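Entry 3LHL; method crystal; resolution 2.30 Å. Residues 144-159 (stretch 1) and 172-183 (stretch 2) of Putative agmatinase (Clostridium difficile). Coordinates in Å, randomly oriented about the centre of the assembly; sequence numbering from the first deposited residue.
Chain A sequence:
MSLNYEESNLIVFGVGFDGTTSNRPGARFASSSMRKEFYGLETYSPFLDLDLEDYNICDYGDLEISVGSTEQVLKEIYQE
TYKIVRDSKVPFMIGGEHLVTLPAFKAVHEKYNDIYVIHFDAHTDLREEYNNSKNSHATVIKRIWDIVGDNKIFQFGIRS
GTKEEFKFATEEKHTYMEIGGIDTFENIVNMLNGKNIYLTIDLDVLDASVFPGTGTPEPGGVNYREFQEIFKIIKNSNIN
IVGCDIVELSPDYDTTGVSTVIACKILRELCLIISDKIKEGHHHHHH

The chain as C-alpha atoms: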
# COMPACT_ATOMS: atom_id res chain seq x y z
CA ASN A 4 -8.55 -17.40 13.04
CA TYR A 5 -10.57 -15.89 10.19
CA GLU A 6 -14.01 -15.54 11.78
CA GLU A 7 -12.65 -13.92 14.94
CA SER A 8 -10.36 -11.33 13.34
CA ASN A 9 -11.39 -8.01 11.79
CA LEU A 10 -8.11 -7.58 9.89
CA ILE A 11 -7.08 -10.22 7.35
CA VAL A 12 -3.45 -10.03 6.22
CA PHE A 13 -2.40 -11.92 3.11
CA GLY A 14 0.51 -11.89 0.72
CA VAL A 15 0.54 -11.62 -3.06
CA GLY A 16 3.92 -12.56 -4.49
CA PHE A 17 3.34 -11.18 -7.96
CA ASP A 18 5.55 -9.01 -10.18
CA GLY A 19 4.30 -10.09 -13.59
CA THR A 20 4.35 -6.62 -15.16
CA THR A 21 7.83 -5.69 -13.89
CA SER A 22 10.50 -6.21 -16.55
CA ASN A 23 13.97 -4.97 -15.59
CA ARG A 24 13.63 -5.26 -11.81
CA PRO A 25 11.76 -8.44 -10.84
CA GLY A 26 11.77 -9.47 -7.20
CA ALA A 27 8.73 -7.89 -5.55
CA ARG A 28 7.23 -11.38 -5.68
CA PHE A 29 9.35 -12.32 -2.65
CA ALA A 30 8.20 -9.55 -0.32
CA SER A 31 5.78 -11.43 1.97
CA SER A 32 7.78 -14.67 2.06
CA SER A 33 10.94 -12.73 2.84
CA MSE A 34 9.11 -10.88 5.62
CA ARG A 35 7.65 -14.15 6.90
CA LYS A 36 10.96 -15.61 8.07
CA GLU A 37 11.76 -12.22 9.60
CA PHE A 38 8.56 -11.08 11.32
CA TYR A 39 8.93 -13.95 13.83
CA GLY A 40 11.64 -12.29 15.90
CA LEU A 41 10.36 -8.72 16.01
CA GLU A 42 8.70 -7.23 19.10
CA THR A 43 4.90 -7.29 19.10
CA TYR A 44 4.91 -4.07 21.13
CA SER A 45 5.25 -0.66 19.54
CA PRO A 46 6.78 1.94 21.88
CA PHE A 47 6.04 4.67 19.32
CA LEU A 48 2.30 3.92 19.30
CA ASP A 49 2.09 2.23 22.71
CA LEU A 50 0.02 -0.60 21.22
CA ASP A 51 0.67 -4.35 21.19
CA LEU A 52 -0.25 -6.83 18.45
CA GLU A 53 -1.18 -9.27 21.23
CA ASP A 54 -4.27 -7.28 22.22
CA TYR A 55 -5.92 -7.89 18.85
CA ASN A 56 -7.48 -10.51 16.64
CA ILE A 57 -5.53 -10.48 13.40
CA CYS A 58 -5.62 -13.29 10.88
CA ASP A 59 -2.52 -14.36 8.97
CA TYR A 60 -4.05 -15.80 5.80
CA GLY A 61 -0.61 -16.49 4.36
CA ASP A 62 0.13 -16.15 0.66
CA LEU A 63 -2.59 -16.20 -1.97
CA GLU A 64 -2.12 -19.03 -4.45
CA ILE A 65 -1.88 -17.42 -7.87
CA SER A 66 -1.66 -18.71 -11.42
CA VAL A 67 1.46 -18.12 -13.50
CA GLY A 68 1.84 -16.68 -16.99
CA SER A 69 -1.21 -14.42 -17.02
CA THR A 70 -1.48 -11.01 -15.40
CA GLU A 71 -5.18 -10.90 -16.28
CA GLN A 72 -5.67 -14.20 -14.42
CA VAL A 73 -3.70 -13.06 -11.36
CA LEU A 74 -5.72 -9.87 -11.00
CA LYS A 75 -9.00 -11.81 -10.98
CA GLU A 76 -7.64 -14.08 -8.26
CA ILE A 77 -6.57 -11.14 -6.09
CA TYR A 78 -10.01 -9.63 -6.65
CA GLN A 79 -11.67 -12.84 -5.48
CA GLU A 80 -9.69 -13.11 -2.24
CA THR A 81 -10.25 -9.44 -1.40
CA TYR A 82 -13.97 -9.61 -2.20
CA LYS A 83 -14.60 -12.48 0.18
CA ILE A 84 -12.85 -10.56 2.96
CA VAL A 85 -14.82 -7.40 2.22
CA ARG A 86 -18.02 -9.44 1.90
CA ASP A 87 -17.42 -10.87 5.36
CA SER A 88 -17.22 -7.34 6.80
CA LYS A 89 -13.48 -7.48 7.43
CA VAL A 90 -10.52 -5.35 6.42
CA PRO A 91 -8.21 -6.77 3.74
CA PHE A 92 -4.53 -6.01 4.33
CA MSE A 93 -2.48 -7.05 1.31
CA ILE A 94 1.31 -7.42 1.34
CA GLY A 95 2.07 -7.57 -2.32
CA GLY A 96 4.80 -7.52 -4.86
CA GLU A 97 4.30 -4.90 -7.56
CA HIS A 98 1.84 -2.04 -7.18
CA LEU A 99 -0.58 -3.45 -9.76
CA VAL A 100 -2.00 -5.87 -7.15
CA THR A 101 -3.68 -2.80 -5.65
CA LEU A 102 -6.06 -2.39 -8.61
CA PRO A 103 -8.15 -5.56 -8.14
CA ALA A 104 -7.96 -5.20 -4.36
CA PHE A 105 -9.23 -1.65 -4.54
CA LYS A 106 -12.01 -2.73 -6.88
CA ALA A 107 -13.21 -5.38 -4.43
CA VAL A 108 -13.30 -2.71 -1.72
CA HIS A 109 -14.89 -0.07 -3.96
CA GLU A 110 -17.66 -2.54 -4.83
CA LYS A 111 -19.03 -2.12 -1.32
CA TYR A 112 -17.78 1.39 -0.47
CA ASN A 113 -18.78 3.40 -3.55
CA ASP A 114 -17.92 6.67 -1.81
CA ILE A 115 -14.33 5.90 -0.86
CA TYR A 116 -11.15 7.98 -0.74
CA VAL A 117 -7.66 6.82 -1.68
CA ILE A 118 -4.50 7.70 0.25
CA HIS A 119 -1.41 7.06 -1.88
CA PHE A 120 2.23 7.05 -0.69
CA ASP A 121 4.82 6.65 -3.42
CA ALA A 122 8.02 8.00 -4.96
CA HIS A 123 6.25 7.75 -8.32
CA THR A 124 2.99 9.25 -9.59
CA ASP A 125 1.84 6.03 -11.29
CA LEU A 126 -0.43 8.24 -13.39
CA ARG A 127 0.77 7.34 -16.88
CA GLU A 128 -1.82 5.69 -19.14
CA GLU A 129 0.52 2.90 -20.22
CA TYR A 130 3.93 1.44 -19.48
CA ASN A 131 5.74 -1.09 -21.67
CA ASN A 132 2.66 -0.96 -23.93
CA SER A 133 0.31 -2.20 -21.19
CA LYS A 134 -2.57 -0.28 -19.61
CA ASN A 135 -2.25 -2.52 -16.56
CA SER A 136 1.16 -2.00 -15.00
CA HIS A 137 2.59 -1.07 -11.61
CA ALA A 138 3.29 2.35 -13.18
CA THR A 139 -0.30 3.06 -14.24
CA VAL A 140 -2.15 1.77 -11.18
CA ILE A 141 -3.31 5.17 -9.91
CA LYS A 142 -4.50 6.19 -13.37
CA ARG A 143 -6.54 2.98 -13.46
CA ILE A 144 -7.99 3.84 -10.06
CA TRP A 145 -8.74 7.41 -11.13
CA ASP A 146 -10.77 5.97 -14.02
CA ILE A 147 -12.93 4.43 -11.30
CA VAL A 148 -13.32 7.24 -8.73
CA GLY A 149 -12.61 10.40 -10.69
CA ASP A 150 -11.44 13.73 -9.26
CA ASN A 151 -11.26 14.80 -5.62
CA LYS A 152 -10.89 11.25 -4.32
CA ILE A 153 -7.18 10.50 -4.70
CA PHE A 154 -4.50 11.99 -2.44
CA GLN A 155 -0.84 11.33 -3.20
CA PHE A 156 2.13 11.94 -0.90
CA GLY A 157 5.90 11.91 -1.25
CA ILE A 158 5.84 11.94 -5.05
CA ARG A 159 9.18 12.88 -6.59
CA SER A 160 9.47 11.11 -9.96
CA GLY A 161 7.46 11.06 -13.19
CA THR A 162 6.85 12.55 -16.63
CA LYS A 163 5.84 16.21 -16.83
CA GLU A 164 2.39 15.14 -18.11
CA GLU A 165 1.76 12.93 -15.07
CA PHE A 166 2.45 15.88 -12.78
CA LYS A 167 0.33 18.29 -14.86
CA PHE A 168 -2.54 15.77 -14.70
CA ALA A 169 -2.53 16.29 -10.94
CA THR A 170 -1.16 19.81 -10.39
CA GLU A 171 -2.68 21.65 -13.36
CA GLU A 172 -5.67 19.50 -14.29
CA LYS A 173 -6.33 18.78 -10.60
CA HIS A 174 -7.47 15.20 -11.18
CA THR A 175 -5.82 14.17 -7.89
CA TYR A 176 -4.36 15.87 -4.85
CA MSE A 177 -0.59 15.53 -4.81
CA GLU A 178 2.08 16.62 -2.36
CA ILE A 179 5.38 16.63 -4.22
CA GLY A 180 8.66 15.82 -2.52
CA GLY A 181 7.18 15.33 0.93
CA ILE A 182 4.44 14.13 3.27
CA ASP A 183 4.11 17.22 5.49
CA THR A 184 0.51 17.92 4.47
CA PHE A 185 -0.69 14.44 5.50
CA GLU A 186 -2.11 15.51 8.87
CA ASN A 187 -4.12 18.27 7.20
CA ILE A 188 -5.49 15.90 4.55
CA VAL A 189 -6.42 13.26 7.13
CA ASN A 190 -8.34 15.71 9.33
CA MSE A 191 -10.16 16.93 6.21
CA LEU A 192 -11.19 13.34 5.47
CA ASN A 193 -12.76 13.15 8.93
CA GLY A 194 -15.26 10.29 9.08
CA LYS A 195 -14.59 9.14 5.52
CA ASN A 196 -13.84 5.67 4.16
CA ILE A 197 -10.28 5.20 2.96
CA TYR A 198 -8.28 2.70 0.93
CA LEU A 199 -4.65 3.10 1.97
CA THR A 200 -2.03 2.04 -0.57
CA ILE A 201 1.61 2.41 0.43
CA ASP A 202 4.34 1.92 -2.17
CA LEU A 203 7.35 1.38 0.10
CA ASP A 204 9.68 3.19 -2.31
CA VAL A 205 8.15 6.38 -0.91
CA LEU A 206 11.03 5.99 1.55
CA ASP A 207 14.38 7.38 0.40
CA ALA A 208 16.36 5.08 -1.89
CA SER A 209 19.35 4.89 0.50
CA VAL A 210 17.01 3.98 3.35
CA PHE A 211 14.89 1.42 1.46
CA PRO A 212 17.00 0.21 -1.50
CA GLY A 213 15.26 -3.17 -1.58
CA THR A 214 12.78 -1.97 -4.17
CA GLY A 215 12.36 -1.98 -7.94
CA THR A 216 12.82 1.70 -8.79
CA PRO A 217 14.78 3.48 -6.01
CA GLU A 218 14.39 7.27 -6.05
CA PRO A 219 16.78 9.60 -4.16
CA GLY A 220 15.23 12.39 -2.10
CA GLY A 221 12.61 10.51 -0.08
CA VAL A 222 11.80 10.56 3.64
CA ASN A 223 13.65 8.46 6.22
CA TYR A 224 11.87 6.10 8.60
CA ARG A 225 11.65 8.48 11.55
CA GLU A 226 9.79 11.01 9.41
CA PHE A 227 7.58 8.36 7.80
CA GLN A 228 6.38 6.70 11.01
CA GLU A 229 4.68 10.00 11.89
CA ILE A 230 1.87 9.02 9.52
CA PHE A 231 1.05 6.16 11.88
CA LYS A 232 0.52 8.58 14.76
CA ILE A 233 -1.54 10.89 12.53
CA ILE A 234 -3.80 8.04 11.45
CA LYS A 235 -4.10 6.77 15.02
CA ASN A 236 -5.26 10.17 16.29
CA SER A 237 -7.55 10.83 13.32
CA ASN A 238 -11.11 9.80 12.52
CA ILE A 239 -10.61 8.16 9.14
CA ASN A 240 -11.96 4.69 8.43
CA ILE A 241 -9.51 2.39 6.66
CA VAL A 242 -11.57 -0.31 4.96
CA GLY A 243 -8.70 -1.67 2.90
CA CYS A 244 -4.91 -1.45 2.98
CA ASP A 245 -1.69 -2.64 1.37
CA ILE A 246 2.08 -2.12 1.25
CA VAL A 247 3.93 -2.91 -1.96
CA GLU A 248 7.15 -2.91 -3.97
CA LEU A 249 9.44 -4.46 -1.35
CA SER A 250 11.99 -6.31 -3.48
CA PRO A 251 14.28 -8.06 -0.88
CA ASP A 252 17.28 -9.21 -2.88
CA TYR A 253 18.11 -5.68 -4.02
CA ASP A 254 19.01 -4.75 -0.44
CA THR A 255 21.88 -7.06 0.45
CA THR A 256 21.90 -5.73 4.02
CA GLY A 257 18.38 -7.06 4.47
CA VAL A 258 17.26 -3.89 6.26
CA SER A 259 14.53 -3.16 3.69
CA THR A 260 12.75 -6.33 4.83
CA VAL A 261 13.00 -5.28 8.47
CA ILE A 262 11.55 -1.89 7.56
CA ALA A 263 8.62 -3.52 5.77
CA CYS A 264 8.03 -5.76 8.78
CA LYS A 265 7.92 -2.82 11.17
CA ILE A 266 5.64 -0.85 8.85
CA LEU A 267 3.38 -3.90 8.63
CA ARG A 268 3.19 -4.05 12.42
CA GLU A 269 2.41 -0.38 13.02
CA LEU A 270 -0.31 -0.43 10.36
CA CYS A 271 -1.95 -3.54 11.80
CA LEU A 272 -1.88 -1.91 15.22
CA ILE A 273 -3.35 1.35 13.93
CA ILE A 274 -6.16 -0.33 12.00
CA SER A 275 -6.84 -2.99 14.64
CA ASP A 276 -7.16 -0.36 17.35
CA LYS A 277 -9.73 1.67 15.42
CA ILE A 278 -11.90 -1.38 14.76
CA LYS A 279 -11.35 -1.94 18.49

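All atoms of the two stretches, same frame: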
# COMPACT_ATOMS: atom_id res chain seq x y z
N ILE A 144 -7.10 3.55 -11.17
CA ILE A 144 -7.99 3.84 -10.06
C ILE A 144 -8.74 5.15 -10.28
O ILE A 144 -9.91 5.26 -9.92
CB ILE A 144 -7.22 3.88 -8.73
CG1 ILE A 144 -6.74 2.47 -8.39
CG2 ILE A 144 -8.10 4.48 -7.63
CD1 ILE A 144 -5.91 2.36 -7.12
N TRP A 145 -8.08 6.14 -10.87
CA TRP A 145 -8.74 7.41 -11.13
C TRP A 145 -9.89 7.20 -12.12
O TRP A 145 -10.92 7.88 -12.04
CB TRP A 145 -7.76 8.42 -11.71
CG TRP A 145 -8.42 9.72 -12.06
CD1 TRP A 145 -8.77 10.72 -11.20
CD2 TRP A 145 -8.86 10.12 -13.36
NE1 TRP A 145 -9.41 11.73 -11.89
CE2 TRP A 145 -9.48 11.39 -13.22
CE3 TRP A 145 -8.81 9.54 -14.63
CZ2 TRP A 145 -10.04 12.08 -14.30
CZ3 TRP A 145 -9.36 10.22 -15.71
CH2 TRP A 145 -9.97 11.48 -15.54
N ASP A 146 -9.72 6.26 -13.05
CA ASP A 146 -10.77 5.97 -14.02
C ASP A 146 -12.01 5.46 -13.28
O ASP A 146 -13.12 5.52 -13.81
CB ASP A 146 -10.33 4.91 -15.04
CG ASP A 146 -9.39 5.47 -16.08
OD1 ASP A 146 -9.48 6.67 -16.39
OD2 ASP A 146 -8.58 4.69 -16.62
N ILE A 147 -11.81 4.95 -12.07
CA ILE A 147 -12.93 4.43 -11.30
C ILE A 147 -13.58 5.46 -10.37
O ILE A 147 -14.81 5.52 -10.30
CB ILE A 147 -12.49 3.21 -10.45
CG1 ILE A 147 -11.99 2.09 -11.36
CG2 ILE A 147 -13.65 2.72 -9.60
CD1 ILE A 147 -11.44 0.90 -10.61
N VAL A 148 -12.78 6.26 -9.67
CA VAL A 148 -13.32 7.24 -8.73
C VAL A 148 -13.40 8.67 -9.22
O VAL A 148 -14.20 9.46 -8.70
CB VAL A 148 -12.50 7.24 -7.41
CG1 VAL A 148 -12.54 5.84 -6.78
CG2 VAL A 148 -11.07 7.67 -7.68
N GLY A 149 -12.57 9.04 -10.19
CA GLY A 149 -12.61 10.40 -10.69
C GLY A 149 -11.89 11.38 -9.77
O GLY A 149 -11.20 10.98 -8.83
N ASP A 150 -12.09 12.67 -10.03
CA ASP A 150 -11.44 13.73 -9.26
C ASP A 150 -11.87 13.87 -7.80
O ASP A 150 -12.93 13.40 -7.40
CB ASP A 150 -11.64 15.09 -9.95
CG ASP A 150 -11.22 15.08 -11.41
OD1 ASP A 150 -10.29 14.33 -11.78
OD2 ASP A 150 -11.83 15.84 -12.19
N ASN A 151 -11.01 14.53 -7.03
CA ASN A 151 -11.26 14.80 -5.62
C ASN A 151 -11.44 13.57 -4.74
O ASN A 151 -12.16 13.62 -3.75
CB ASN A 151 -12.49 15.71 -5.50
CG ASN A 151 -12.34 16.99 -6.30
OD1 ASN A 151 -13.24 17.40 -7.02
ND2 ASN A 151 -11.18 17.64 -6.17
N LYS A 152 -10.79 12.48 -5.10
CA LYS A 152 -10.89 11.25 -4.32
C LYS A 152 -9.51 10.69 -4.00
O LYS A 152 -9.32 9.98 -3.01
CB LYS A 152 -11.69 10.19 -5.08
CG LYS A 152 -13.00 10.68 -5.67
CD LYS A 152 -13.97 11.17 -4.61
CE LYS A 152 -14.37 10.06 -3.66
NZ LYS A 152 -15.48 10.50 -2.78
N ILE A 153 -8.54 11.01 -4.85
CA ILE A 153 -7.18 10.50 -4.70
C ILE A 153 -6.22 11.54 -4.13
O ILE A 153 -6.17 12.68 -4.61
CB ILE A 153 -6.66 9.99 -6.05
CG1 ILE A 153 -7.66 8.98 -6.62
CG2 ILE A 153 -5.28 9.36 -5.89
CD1 ILE A 153 -7.35 8.51 -8.02
N PHE A 154 -5.47 11.13 -3.11
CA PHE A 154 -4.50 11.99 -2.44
C PHE A 154 -3.15 11.29 -2.44
O PHE A 154 -3.00 10.21 -1.88
CB PHE A 154 -4.95 12.26 -1.01
CG PHE A 154 -6.27 12.98 -0.94
CD1 PHE A 154 -6.32 14.35 -0.76
CD2 PHE A 154 -7.46 12.28 -1.12
CE1 PHE A 154 -7.53 15.03 -0.77
CE2 PHE A 154 -8.68 12.94 -1.14
CZ PHE A 154 -8.72 14.32 -0.96
N GLN A 155 -2.16 11.91 -3.08
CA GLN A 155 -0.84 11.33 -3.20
C GLN A 155 0.18 12.09 -2.36
O GLN A 155 0.13 13.31 -2.28
CB GLN A 155 -0.44 11.31 -4.67
CG GLN A 155 -1.61 10.92 -5.58
CD GLN A 155 -1.20 10.72 -7.02
OE1 GLN A 155 -0.49 9.77 -7.35
NE2 GLN A 155 -1.66 11.61 -7.89
N PHE A 156 1.10 11.35 -1.76
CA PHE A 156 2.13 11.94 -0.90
C PHE A 156 3.53 11.40 -1.14
O PHE A 156 3.71 10.21 -1.38
CB PHE A 156 1.76 11.69 0.56
CG PHE A 156 0.46 12.28 0.97
CD1 PHE A 156 0.41 13.56 1.52
CD2 PHE A 156 -0.72 11.57 0.79
CE1 PHE A 156 -0.81 14.12 1.90
CE2 PHE A 156 -1.95 12.12 1.16
CZ PHE A 156 -1.99 13.39 1.72
N GLY A 157 4.51 12.29 -1.07
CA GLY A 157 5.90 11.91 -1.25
C GLY A 157 6.38 11.76 -2.68
O GLY A 157 7.54 11.39 -2.91
N ILE A 158 5.51 12.06 -3.63
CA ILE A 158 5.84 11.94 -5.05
C ILE A 158 7.05 12.77 -5.45
O ILE A 158 7.14 13.95 -5.12
CB ILE A 158 4.64 12.36 -5.93
CG1 ILE A 158 3.32 11.86 -5.32
CG2 ILE A 158 4.83 11.82 -7.35
CD1 ILE A 158 3.20 10.35 -5.19
N ARG A 159 7.99 12.16 -6.17
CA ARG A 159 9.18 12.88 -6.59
C ARG A 159 9.75 12.43 -7.94
O ARG A 159 10.85 12.82 -8.31
CB ARG A 159 10.26 12.78 -5.51
CG ARG A 159 10.55 11.36 -5.01
CD ARG A 159 11.62 11.41 -3.91
NE ARG A 159 12.05 10.10 -3.46
CZ ARG A 159 11.32 9.27 -2.72
NH1 ARG A 159 10.10 9.62 -2.33
NH2 ARG A 159 11.82 8.10 -2.34
N GLU A 172 -4.33 20.00 -14.00
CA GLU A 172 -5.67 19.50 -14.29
C GLU A 172 -6.43 19.11 -13.02
O GLU A 172 -7.62 18.82 -13.07
CB GLU A 172 -5.59 18.32 -15.25
CG GLU A 172 -4.95 18.67 -16.59
CD GLU A 172 -4.96 17.51 -17.57
OE1 GLU A 172 -6.06 16.97 -17.85
OE2 GLU A 172 -3.87 17.13 -18.06
N LYS A 173 -5.73 19.10 -11.89
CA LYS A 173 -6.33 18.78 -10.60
C LYS A 173 -7.16 17.50 -10.53
O LYS A 173 -8.19 17.46 -9.86
CB LYS A 173 -7.20 19.96 -10.14
CG LYS A 173 -6.52 21.31 -10.25
CD LYS A 173 -7.36 22.42 -9.64
CE LYS A 173 -6.68 23.78 -9.75
NZ LYS A 173 -7.45 24.85 -9.05
N HIS A 174 -6.73 16.45 -11.20
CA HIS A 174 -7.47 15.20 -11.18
C HIS A 174 -7.21 14.43 -9.88
O HIS A 174 -7.96 13.51 -9.53
CB HIS A 174 -7.12 14.36 -12.40
CG HIS A 174 -7.64 14.93 -13.69
ND1 HIS A 174 -8.99 15.12 -13.92
CD2 HIS A 174 -7.00 15.36 -14.80
CE1 HIS A 174 -9.15 15.64 -15.13
NE2 HIS A 174 -7.96 15.80 -15.68
N THR A 175 -6.16 14.80 -9.17
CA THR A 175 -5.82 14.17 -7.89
C THR A 175 -5.13 15.21 -7.04
O THR A 175 -4.67 16.23 -7.55
CB THR A 175 -4.82 12.99 -8.04
OG1 THR A 175 -3.50 13.52 -8.25
CG2 THR A 175 -5.19 12.09 -9.22
N TYR A 176 -5.07 14.97 -5.74
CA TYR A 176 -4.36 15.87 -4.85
C TYR A 176 -2.98 15.25 -4.74
O TYR A 176 -2.85 14.04 -4.52
CB TYR A 176 -4.99 15.92 -3.46
CG TYR A 176 -4.07 16.58 -2.47
CD1 TYR A 176 -3.98 17.97 -2.38
CD2 TYR A 176 -3.21 15.82 -1.67
CE1 TYR A 176 -3.07 18.59 -1.53
CE2 TYR A 176 -2.30 16.42 -0.81
CZ TYR A 176 -2.23 17.81 -0.75
OH TYR A 176 -1.33 18.42 0.09
N MSE A 177 -1.94 16.06 -4.88
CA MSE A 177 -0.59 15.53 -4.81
C MSE A 177 0.40 16.41 -4.07
O MSE A 177 0.54 17.58 -4.38
CB MSE A 177 -0.06 15.27 -6.22
CG MSE A 177 1.36 14.75 -6.26
SE MSE A 177 2.03 14.53 -8.06
CE MSE A 177 1.03 12.95 -8.57
N GLU A 178 1.07 15.85 -3.07
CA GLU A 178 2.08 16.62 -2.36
C GLU A 178 3.39 16.11 -2.94
O GLU A 178 3.74 14.93 -2.80
CB GLU A 178 2.06 16.38 -0.85
CG GLU A 178 2.87 17.44 -0.11
CD GLU A 178 3.32 17.02 1.27
OE1 GLU A 178 2.51 16.44 2.02
OE2 GLU A 178 4.50 17.28 1.61
N ILE A 179 4.12 17.00 -3.60
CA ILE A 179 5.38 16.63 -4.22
C ILE A 179 6.57 16.78 -3.29
O ILE A 179 6.67 17.75 -2.54
CB ILE A 179 5.61 17.46 -5.50
CG1 ILE A 179 4.47 17.18 -6.49
CG2 ILE A 179 6.98 17.14 -6.11
CD1 ILE A 179 4.45 18.13 -7.68
N GLY A 180 7.45 15.79 -3.32
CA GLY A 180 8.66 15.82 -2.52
C GLY A 180 8.53 15.75 -1.01
O GLY A 180 9.50 16.02 -0.30
N GLY A 181 7.35 15.40 -0.51
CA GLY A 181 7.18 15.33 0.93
C GLY A 181 5.85 14.76 1.38
O GLY A 181 5.00 14.41 0.55
N ILE A 182 5.67 14.66 2.69
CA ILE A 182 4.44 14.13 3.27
C ILE A 182 3.94 15.04 4.40
O ILE A 182 3.08 14.65 5.20
CB ILE A 182 4.67 12.72 3.86
CG1 ILE A 182 5.75 12.80 4.94
CG2 ILE A 182 5.12 11.76 2.76
CD1 ILE A 182 6.04 11.49 5.61
N ASP A 183 4.46 16.26 4.45
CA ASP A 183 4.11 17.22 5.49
C ASP A 183 2.64 17.61 5.59
O ASP A 183 2.16 17.96 6.67
CB ASP A 183 4.96 18.49 5.32
CG ASP A 183 6.45 18.20 5.43
OD1 ASP A 183 6.87 17.64 6.46
OD2 ASP A 183 7.19 18.54 4.48
O HOH W 1 -8.95 12.01 -7.42
O HOH W 2 -8.74 15.92 -7.44

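Two parallel strand segments, one carrying Phe154 and Gln155, the other Tyr176 and Met177, form the spine of this contact, and their side chains are arranged around a regular backbone ladder. Tyr176 N donates to Ile153 O (2.8 Å), Gln155 N to Tyr176 O (2.7 Å) and Glu178 N to Gln155 O (2.8 Å), all nearly straight. Since successive residues of an extended strand point to opposite sides, the side chains alternate between the two faces of the pair.

On one face lie Phe154, Phe156, Tyr176 and Glu178. Both phenylalanines adopt chi1 m with chi2 near 90° in magnitude, whereas Tyr176 takes chi1 t, and its ring meets both of theirs obliquely. Phe154 CD1 packs 3.4 Å from Tyr176 CB, and Phe156 CE1 lies 3.9 Å from Tyr176 CE2. Aromatic side chains suit this place because their rings reach across from one strand to the other; the tyrosine does so while its hydroxyl is hydrogen-bonded to a residue just outside the stretches. Ile182, with chi1 p, adds its CG2 at 4.0 Å from Phe156 CB.

Gln155, Met177 and Ile158 occupy the other face. Met177, present as selenomethionine, extends through chi1 t and chi2 t before bending at chi3 m. At chi1 t its CG lies 3.6 Å from Ile158 CG1, an apolar contact. Ile158 itself has chi1 m and chi2 m.

Before the strands, a polar cluster joins the helix end to the second stretch. Trp145 (chi1 t) points toward that stretch and presents its edge to the face of His174, with ring centroids 4.7 Å apart and planes at 67°. Asp150, in rotamer m, ties the two rings together: its OD1 accepts from His174 ND1 (2.6 Å) and from Trp145 NE1 (2.7 Å). The imidazole, at chi1 m, uses its other nitrogen too, NE2 donating to Glu172 OE1 (3.1 Å). Histidine thus serves here as both an aromatic surface and a two-ended donor. A water bridges the two backbones, donating to Gly149 O and His174 O and accepting from Ile153 N, each at 2.8 Å.

Glycines serve the turns. At the backbone angles of Gly149 a CB would jam against the preceding carbonyl oxygen, which calls for glycine as the chain leaves the helix. Gly157 and Gly180 also have positive phi, which favours glycine. Where the first chain turns its corner, Gly157 N makes a weak bond to Gly181 O (2.7 Å). Beyond it the pairing becomes firm again, Gly180 N donating to Ile158 O at 2.6 Å.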